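Lin2960 protein (Listeria innocua, PDB 3OOP) is of unknown function but, as a MarR-family winged helix-turn-helix protein, probably binds DNA and regulates transcription. Local coordinates at residues A[38-48]-A[56-64]; A[20-28]-A[112-120]. All coordinates share one frame; numbering follows the deposited sequence.

From the N terminus the chain runs through helix 2-29, whose C-terminal third supplies the first half of contact 2, and passes through a short loop into helix 37-49. Contact 1 then closes a short loop: helix 37-49 is joined through strand 52-53 to helix 54-61, with only seven residues between its segments. The chain continues through helix 65-77 and strands 81-84 and 94-97 before helix 99-119 returns to helix 2-29 and closes contact 2. Contact 1 therefore lies wholly within the longer loop. It ties together helices of the winged-helix domain, while contact 2 joins long helices beside the second subunit. Trp40 touches Met27, linking the two.

Contact 1 (A[38-48]-A[56-64]); sequences EQWSVLEGIEA and EIALWTKKD
Lys63 lies along Val42, Ser41 and Glu38 at the start of helix 37-49. CB and CG pass the hydroxyl of Thr61, with CG 3.4 Å from Thr61 OG1. CD then skirts Val42 CG2 at 4.4 Å. CE rests on Ser41 CB at 3.8 Å. Extended up to this point, the chain bends at its last torsion (chi4 -70°), which brings NZ beside Glu38 CB. NZ donates to a water that donates to Glu38 OE2, so ammonium and carboxylate meet through solvent; Glu38 OE1 pairs with Arg70 of helix 65-77. Thr61 lays its methyl CG2 against Ser41 O at 3.6 Å, while its OG1 turns back to Ile57 O. That oxygen also accepts from Thr61 N, the two donors coming from opposite faces of the carbonyl plane. The contact packs helix 54-61, the first of the helix-turn-helix, on helix 37-49 of the winged-helix fold, the axes of segments 38-48 and 56-61 running 114° apart; Lys62, with positive phi, then leads the chain to helix 65-77, by family topology the probable recognition helix. At Gly45, which has no side chain, Trp60 and Ile57 come right up to the backbone. The Trp60 indole approaches the glycine obliquely, NE1 3.5 Å from Gly45 CA, and its CZ2 reaches Ala48 CB. A second water, in the plane of the indole edge, donates to Ser41 O and accepts a weak bond from Trp60 NE1. Ile57 drives CD1 to 3.5 Å from Gly45 C, and the Ile46 side chain crosses that of Ile57 at about a right angle, its CG1 touching CD1. Ile57 CG2 meets Val42 CG1 at 4.0 Å, and Val42 also touches Ile71 and Leu75.

Contact 2 (A[20-28]-A[112-120]); sequences KKMHLFLMR and VEASCEKMF
Two selenomethionines (selenium replacing sulfur), Met22 and Met119, cross at about a right angle between the helices, and the selenium of Met119 presses on the root of the other chain, SE lying 3.7 Å from Met22 CB. Both chains bend at chi3, and their methyls meet as well, Met22 CE being 3.7 Å from Met119 CE. The Met22 methyl also runs obliquely up to the far end of the Phe120 ring, with CE 3.4 Å from CZ. Helices 20-28 and 112-119 run roughly antiparallel, their directions 140° apart. Next to the selenomethionines, Leu26 is a knob in a hole formed by Val112, Ser115, Cys116 and Met119. Its two branches divide the work: CD1 faces Met119 CE at 3.9 Å, whereas CD2 settles over the backbone of the opposite helix, 3.6 Å from Cys116 N, and touches Ser115 CB. Phe25, with CG anti to the backbone N (chi1 -178°), holds its ring out toward the other helix, edge first. CE2 lies 3.5 Å from Ser115 O, which sits near the ring plane, and the selenium of Met119 flanks the same ring obliquely in a Met-aromatic contact, 67° off the ring normal. Both helices help to build the dimer region, as in other MarR proteins; here Ile142 of the second subunit packs on Met22, Phe25 and Met119. Ser115 O already accepts the helical bond from Met119 N, so the ring edge, with its slightly positive hydrogens, adds at most a weak electrostatic attraction. With no hydrogen bonds joining the two segments, the pairing probably depends on dispersion between the apolar side chains, including the polarisable chalcogen, and on the exclusion of water.

Contact 1 (A[38-48]-A[56-64])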
# COMPACT_ATOMS: atom_id res chain seq x y z
N GLU A 38 -6.70 -21.35 0.84
CA GLU A 38 -5.27 -21.69 0.96
C GLU A 38 -4.91 -22.91 0.10
O GLU A 38 -3.81 -22.99 -0.45
CB GLU A 38 -4.85 -21.87 2.43
CG GLU A 38 -5.40 -23.12 3.11
CD GLU A 38 -4.82 -23.37 4.50
OE1 GLU A 38 -5.31 -24.30 5.18
OE2 GLU A 38 -3.89 -22.65 4.93
N GLN A 39 -5.84 -23.86 -0.00
CA GLN A 39 -5.67 -25.02 -0.86
C GLN A 39 -5.66 -24.58 -2.32
O GLN A 39 -4.92 -25.12 -3.13
CB GLN A 39 -6.77 -26.05 -0.61
CG GLN A 39 -6.62 -26.79 0.71
CD GLN A 39 -7.90 -27.48 1.15
OE1 GLN A 39 -8.86 -27.60 0.38
NE2 GLN A 39 -7.93 -27.94 2.39
N TRP A 40 -6.49 -23.59 -2.63
CA TRP A 40 -6.55 -23.05 -3.99
C TRP A 40 -5.25 -22.38 -4.37
O TRP A 40 -4.75 -22.59 -5.47
CB TRP A 40 -7.73 -22.09 -4.13
CG TRP A 40 -7.74 -21.29 -5.40
CD1 TRP A 40 -7.73 -19.93 -5.49
CD2 TRP A 40 -7.79 -21.79 -6.74
NE1 TRP A 40 -7.77 -19.54 -6.81
CE2 TRP A 40 -7.80 -20.66 -7.60
CE3 TRP A 40 -7.81 -23.07 -7.31
CZ2 TRP A 40 -7.84 -20.78 -9.00
CZ3 TRP A 40 -7.85 -23.18 -8.71
CH2 TRP A 40 -7.86 -22.04 -9.53
N SER A 41 -4.68 -21.60 -3.45
CA SER A 41 -3.40 -20.94 -3.71
C SER A 41 -2.35 -21.95 -4.16
O SER A 41 -1.64 -21.73 -5.14
CB SER A 41 -2.89 -20.19 -2.48
OG SER A 41 -3.79 -19.15 -2.16
N VAL A 42 -2.27 -23.06 -3.43
CA VAL A 42 -1.28 -24.09 -3.73
C VAL A 42 -1.63 -24.82 -5.03
O VAL A 42 -0.76 -24.98 -5.89
CB VAL A 42 -1.07 -25.05 -2.54
CG1 VAL A 42 -0.18 -26.21 -2.94
CG2 VAL A 42 -0.44 -24.30 -1.36
N LEU A 43 -2.89 -25.22 -5.19
CA LEU A 43 -3.35 -25.88 -6.41
C LEU A 43 -3.09 -25.07 -7.67
O LEU A 43 -2.57 -25.60 -8.66
CB LEU A 43 -4.85 -26.17 -6.34
CG LEU A 43 -5.41 -27.53 -5.97
CD1 LEU A 43 -6.93 -27.48 -6.14
CD2 LEU A 43 -4.81 -28.66 -6.82
N GLU A 44 -3.47 -23.79 -7.63
CA GLU A 44 -3.25 -22.84 -8.73
C GLU A 44 -1.76 -22.75 -9.08
O GLU A 44 -1.39 -22.73 -10.27
CB GLU A 44 -3.80 -21.45 -8.32
CG GLU A 44 -3.20 -20.26 -9.07
CD GLU A 44 -3.28 -18.97 -8.26
OE1 GLU A 44 -2.23 -18.34 -8.03
OE2 GLU A 44 -4.39 -18.59 -7.84
N GLY A 45 -0.92 -22.69 -8.06
CA GLY A 45 0.53 -22.63 -8.25
C GLY A 45 1.06 -23.89 -8.90
O GLY A 45 1.91 -23.83 -9.77
N ILE A 46 0.56 -25.03 -8.45
CA ILE A 46 0.93 -26.31 -9.07
C ILE A 46 0.48 -26.36 -10.53
O ILE A 46 1.29 -26.68 -11.41
CB ILE A 46 0.42 -27.53 -8.25
CG1 ILE A 46 1.06 -27.53 -6.85
CG2 ILE A 46 0.75 -28.83 -8.98
CD1 ILE A 46 0.48 -28.58 -5.87
N GLU A 47 -0.77 -26.01 -10.80
CA GLU A 47 -1.27 -25.99 -12.19
C GLU A 47 -0.39 -25.11 -13.06
O GLU A 47 -0.06 -25.48 -14.17
CB GLU A 47 -2.74 -25.53 -12.26
CG GLU A 47 -3.41 -25.74 -13.65
CD GLU A 47 -2.97 -24.75 -14.72
OE1 GLU A 47 -2.67 -23.57 -14.38
OE2 GLU A 47 -2.93 -25.14 -15.91
N ALA A 48 0.00 -23.94 -12.55
CA ALA A 48 0.75 -22.97 -13.36
C ALA A 48 2.20 -23.39 -13.64
O ALA A 48 2.82 -22.88 -14.58
CB ALA A 48 0.71 -21.59 -12.70
N GLU A 56 9.71 -24.76 -4.44
CA GLU A 56 9.29 -23.69 -5.35
C GLU A 56 7.83 -23.24 -5.16
O GLU A 56 7.51 -22.09 -5.44
CB GLU A 56 9.55 -24.06 -6.81
CG GLU A 56 11.04 -24.05 -7.22
CD GLU A 56 11.68 -22.67 -7.18
OE1 GLU A 56 10.97 -21.66 -7.39
OE2 GLU A 56 12.91 -22.59 -6.94
N ILE A 57 6.96 -24.14 -4.68
CA ILE A 57 5.58 -23.74 -4.39
C ILE A 57 5.51 -22.75 -3.22
O ILE A 57 4.72 -21.80 -3.26
CB ILE A 57 4.63 -24.95 -4.16
CG1 ILE A 57 4.18 -25.49 -5.50
CG2 ILE A 57 3.38 -24.53 -3.38
CD1 ILE A 57 3.32 -24.50 -6.32
N ALA A 58 6.34 -22.99 -2.21
CA ALA A 58 6.48 -22.07 -1.08
C ALA A 58 6.81 -20.66 -1.57
O ALA A 58 6.15 -19.70 -1.20
CB ALA A 58 7.54 -22.58 -0.12
N LEU A 59 7.83 -20.56 -2.42
CA LEU A 59 8.23 -19.27 -3.01
C LEU A 59 7.10 -18.64 -3.84
O LEU A 59 6.81 -17.45 -3.71
CB LEU A 59 9.49 -19.45 -3.86
CG LEU A 59 10.87 -19.25 -3.22
CD1 LEU A 59 11.13 -20.18 -2.03
CD2 LEU A 59 11.95 -19.43 -4.29
N TRP A 60 6.46 -19.46 -4.68
CA TRP A 60 5.36 -19.00 -5.52
C TRP A 60 4.20 -18.45 -4.70
O TRP A 60 3.65 -17.40 -5.03
CB TRP A 60 4.87 -20.14 -6.42
CG TRP A 60 3.80 -19.75 -7.39
CD1 TRP A 60 2.45 -19.72 -7.16
CD2 TRP A 60 3.98 -19.32 -8.74
NE1 TRP A 60 1.78 -19.31 -8.28
CE2 TRP A 60 2.70 -19.05 -9.27
CE3 TRP A 60 5.10 -19.13 -9.55
CZ2 TRP A 60 2.50 -18.61 -10.59
CZ3 TRP A 60 4.91 -18.68 -10.87
CH2 TRP A 60 3.62 -18.44 -11.37
N THR A 61 3.82 -19.15 -3.63
CA THR A 61 2.64 -18.76 -2.87
C THR A 61 3.01 -17.85 -1.70
O THR A 61 2.13 -17.22 -1.11
CB THR A 61 1.91 -19.99 -2.29
OG1 THR A 61 2.79 -20.70 -1.42
CG2 THR A 61 1.45 -20.92 -3.39
N LYS A 62 4.31 -17.77 -1.40
CA LYS A 62 4.81 -17.04 -0.23
C LYS A 62 4.25 -17.60 1.09
O LYS A 62 3.80 -16.86 1.96
CB LYS A 62 4.55 -15.53 -0.37
CG LYS A 62 5.48 -14.87 -1.36
CD LYS A 62 5.00 -13.49 -1.78
CE LYS A 62 4.24 -13.55 -3.10
NZ LYS A 62 3.97 -12.19 -3.65
N LYS A 63 4.29 -18.92 1.20
CA LYS A 63 3.95 -19.62 2.43
C LYS A 63 5.20 -20.34 2.92
O LYS A 63 6.10 -20.62 2.12
CB LYS A 63 2.81 -20.62 2.18
CG LYS A 63 1.52 -19.98 1.66
CD LYS A 63 0.44 -21.03 1.40
CE LYS A 63 -0.77 -20.43 0.68
NZ LYS A 63 -1.58 -19.50 1.53
N ASP A 64 5.27 -20.64 4.21
CA ASP A 64 6.47 -21.32 4.72
C ASP A 64 6.43 -22.83 4.47
O ASP A 64 5.38 -23.40 4.15
CB ASP A 64 6.75 -20.97 6.19
CG ASP A 64 5.62 -21.36 7.13
OD1 ASP A 64 4.91 -22.36 6.86
OD2 ASP A 64 5.46 -20.69 8.17
O HOH W 1 -2.15 -20.55 4.25
O HOH W 2 -0.90 -19.45 -6.31

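Contact 2 (A[20-28]-A[112-120])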
# COMPACT_ATOMS: atom_id res chain seq x y z
N LYS A 20 -7.54 -5.17 -1.32
CA LYS A 20 -7.96 -6.12 -0.31
C LYS A 20 -9.37 -6.63 -0.58
O LYS A 20 -9.63 -7.83 -0.48
CB LYS A 20 -7.86 -5.50 1.09
CG LYS A 20 -6.42 -5.36 1.56
CD LYS A 20 -6.35 -4.99 3.03
CE LYS A 20 -6.77 -3.55 3.29
NZ LYS A 20 -6.51 -3.17 4.72
N LYS A 21 -10.27 -5.71 -0.93
CA LYS A 21 -11.66 -6.07 -1.21
C LYS A 21 -11.78 -6.92 -2.48
O LYS A 21 -12.64 -7.81 -2.56
CB LYS A 21 -12.52 -4.81 -1.31
CG LYS A 21 -12.97 -4.24 0.04
CD LYS A 21 -14.31 -4.80 0.48
CE LYS A 21 -14.93 -3.95 1.59
NZ LYS A 21 -16.15 -4.57 2.18
N MSE A 22 -10.92 -6.66 -3.45
CA MSE A 22 -10.92 -7.44 -4.70
C MSE A 22 -10.53 -8.88 -4.40
O MSE A 22 -11.15 -9.83 -4.89
CB MSE A 22 -9.96 -6.81 -5.70
CG MSE A 22 -10.44 -5.49 -6.28
SE MSE A 22 -8.96 -4.46 -7.04
CE MSE A 22 -8.67 -5.53 -8.61
N HIS A 23 -9.50 -9.06 -3.57
CA HIS A 23 -9.11 -10.40 -3.18
C HIS A 23 -10.23 -11.15 -2.43
O HIS A 23 -10.50 -12.32 -2.71
CB HIS A 23 -7.85 -10.38 -2.34
CG HIS A 23 -7.38 -11.75 -1.96
ND1 HIS A 23 -6.93 -12.66 -2.89
CD2 HIS A 23 -7.30 -12.36 -0.76
CE1 HIS A 23 -6.58 -13.78 -2.27
NE2 HIS A 23 -6.80 -13.62 -0.98
N LEU A 24 -10.88 -10.48 -1.48
CA LEU A 24 -12.02 -11.08 -0.78
C LEU A 24 -13.15 -11.47 -1.73
O LEU A 24 -13.75 -12.54 -1.58
CB LEU A 24 -12.53 -10.14 0.32
CG LEU A 24 -11.59 -9.88 1.51
CD1 LEU A 24 -12.13 -8.77 2.40
CD2 LEU A 24 -11.36 -11.16 2.32
N PHE A 25 -13.42 -10.62 -2.73
CA PHE A 25 -14.48 -10.87 -3.71
C PHE A 25 -14.21 -12.13 -4.53
O PHE A 25 -15.09 -12.98 -4.70
CB PHE A 25 -14.60 -9.66 -4.65
CG PHE A 25 -15.69 -9.79 -5.67
CD1 PHE A 25 -17.02 -9.65 -5.30
CD2 PHE A 25 -15.39 -10.03 -7.01
CE1 PHE A 25 -18.04 -9.75 -6.24
CE2 PHE A 25 -16.40 -10.12 -7.96
CZ PHE A 25 -17.74 -9.98 -7.58
N LEU A 26 -12.99 -12.25 -5.02
CA LEU A 26 -12.59 -13.45 -5.77
C LEU A 26 -12.64 -14.70 -4.91
O LEU A 26 -13.03 -15.76 -5.39
CB LEU A 26 -11.21 -13.28 -6.37
CG LEU A 26 -11.11 -12.16 -7.42
CD1 LEU A 26 -9.70 -12.14 -7.99
CD2 LEU A 26 -12.15 -12.35 -8.56
N MSE A 27 -12.27 -14.57 -3.64
CA MSE A 27 -12.33 -15.74 -2.75
C MSE A 27 -13.77 -16.12 -2.42
O MSE A 27 -14.08 -17.31 -2.33
CB MSE A 27 -11.46 -15.54 -1.50
CG MSE A 27 -9.94 -15.66 -1.79
SE MSE A 27 -9.39 -17.19 -2.93
CE MSE A 27 -9.53 -16.43 -4.74
N ARG A 28 -14.66 -15.13 -2.32
CA ARG A 28 -16.10 -15.41 -2.12
C ARG A 28 -16.72 -16.19 -3.27
O ARG A 28 -17.66 -16.97 -3.07
CB ARG A 28 -16.91 -14.12 -1.89
CG ARG A 28 -16.71 -13.53 -0.53
CD ARG A 28 -17.88 -12.64 -0.11
NE ARG A 28 -18.04 -11.45 -0.94
CZ ARG A 28 -17.27 -10.37 -0.87
NH1 ARG A 28 -16.25 -10.31 -0.03
NH2 ARG A 28 -17.52 -9.34 -1.67
N VAL A 112 -13.40 -18.04 -10.97
CA VAL A 112 -12.59 -16.87 -10.59
C VAL A 112 -12.46 -15.87 -11.75
O VAL A 112 -12.61 -14.66 -11.55
CB VAL A 112 -11.20 -17.30 -10.05
CG1 VAL A 112 -10.31 -16.10 -9.80
CG2 VAL A 112 -11.38 -18.12 -8.76
N GLU A 113 -12.22 -16.38 -12.95
CA GLU A 113 -12.11 -15.54 -14.15
C GLU A 113 -13.40 -14.77 -14.43
O GLU A 113 -13.37 -13.57 -14.78
CB GLU A 113 -11.75 -16.43 -15.34
CG GLU A 113 -11.34 -15.68 -16.59
CD GLU A 113 -10.43 -16.50 -17.48
OE1 GLU A 113 -9.29 -16.06 -17.72
OE2 GLU A 113 -10.85 -17.60 -17.93
N ALA A 114 -14.53 -15.45 -14.27
CA ALA A 114 -15.83 -14.80 -14.49
C ALA A 114 -16.07 -13.68 -13.47
O ALA A 114 -16.55 -12.59 -13.83
CB ALA A 114 -16.97 -15.81 -14.46
N SER A 115 -15.71 -13.92 -12.20
CA SER A 115 -15.82 -12.88 -11.16
C SER A 115 -14.86 -11.73 -11.39
O SER A 115 -15.20 -10.56 -11.17
CB SER A 115 -15.59 -13.49 -9.77
OG SER A 115 -16.63 -14.39 -9.48
N CYS A 116 -13.66 -12.06 -11.86
CA CYS A 116 -12.67 -11.06 -12.22
C CYS A 116 -13.17 -10.11 -13.33
O CYS A 116 -12.97 -8.90 -13.26
CB CYS A 116 -11.37 -11.76 -12.63
SG CYS A 116 -9.99 -10.65 -12.81
N GLU A 117 -13.84 -10.67 -14.33
CA GLU A 117 -14.47 -9.86 -15.39
C GLU A 117 -15.50 -8.90 -14.80
O GLU A 117 -15.58 -7.74 -15.22
CB GLU A 117 -15.11 -10.75 -16.46
CG GLU A 117 -14.10 -11.50 -17.33
CD GLU A 117 -14.73 -12.55 -18.23
OE1 GLU A 117 -15.98 -12.68 -18.27
OE2 GLU A 117 -13.97 -13.26 -18.92
N LYS A 118 -16.29 -9.38 -13.83
CA LYS A 118 -17.30 -8.55 -13.17
C LYS A 118 -16.66 -7.40 -12.40
O LYS A 118 -17.13 -6.27 -12.44
CB LYS A 118 -18.17 -9.38 -12.23
CG LYS A 118 -19.08 -10.38 -12.92
CD LYS A 118 -20.04 -11.06 -11.93
CE LYS A 118 -21.26 -10.18 -11.61
NZ LYS A 118 -22.25 -10.88 -10.72
N MSE A 119 -15.57 -7.71 -11.71
CA MSE A 119 -14.81 -6.75 -10.93
C MSE A 119 -14.33 -5.57 -11.78
O MSE A 119 -14.34 -4.42 -11.33
CB MSE A 119 -13.60 -7.49 -10.38
CG MSE A 119 -12.82 -6.82 -9.32
SE MSE A 119 -11.97 -8.33 -8.40
CE MSE A 119 -10.49 -8.65 -9.61
N PHE A 120 -13.88 -5.88 -13.00
CA PHE A 120 -13.33 -4.88 -13.90
C PHE A 120 -14.30 -4.34 -14.94
O PHE A 120 -13.90 -3.62 -15.85
CB PHE A 120 -12.06 -5.41 -14.58
CG PHE A 120 -10.87 -5.46 -13.67
CD1 PHE A 120 -10.18 -4.29 -13.33
CD2 PHE A 120 -10.43 -6.68 -13.14
CE1 PHE A 120 -9.08 -4.34 -12.47
CE2 PHE A 120 -9.31 -6.73 -12.29
CZ PHE A 120 -8.64 -5.56 -11.96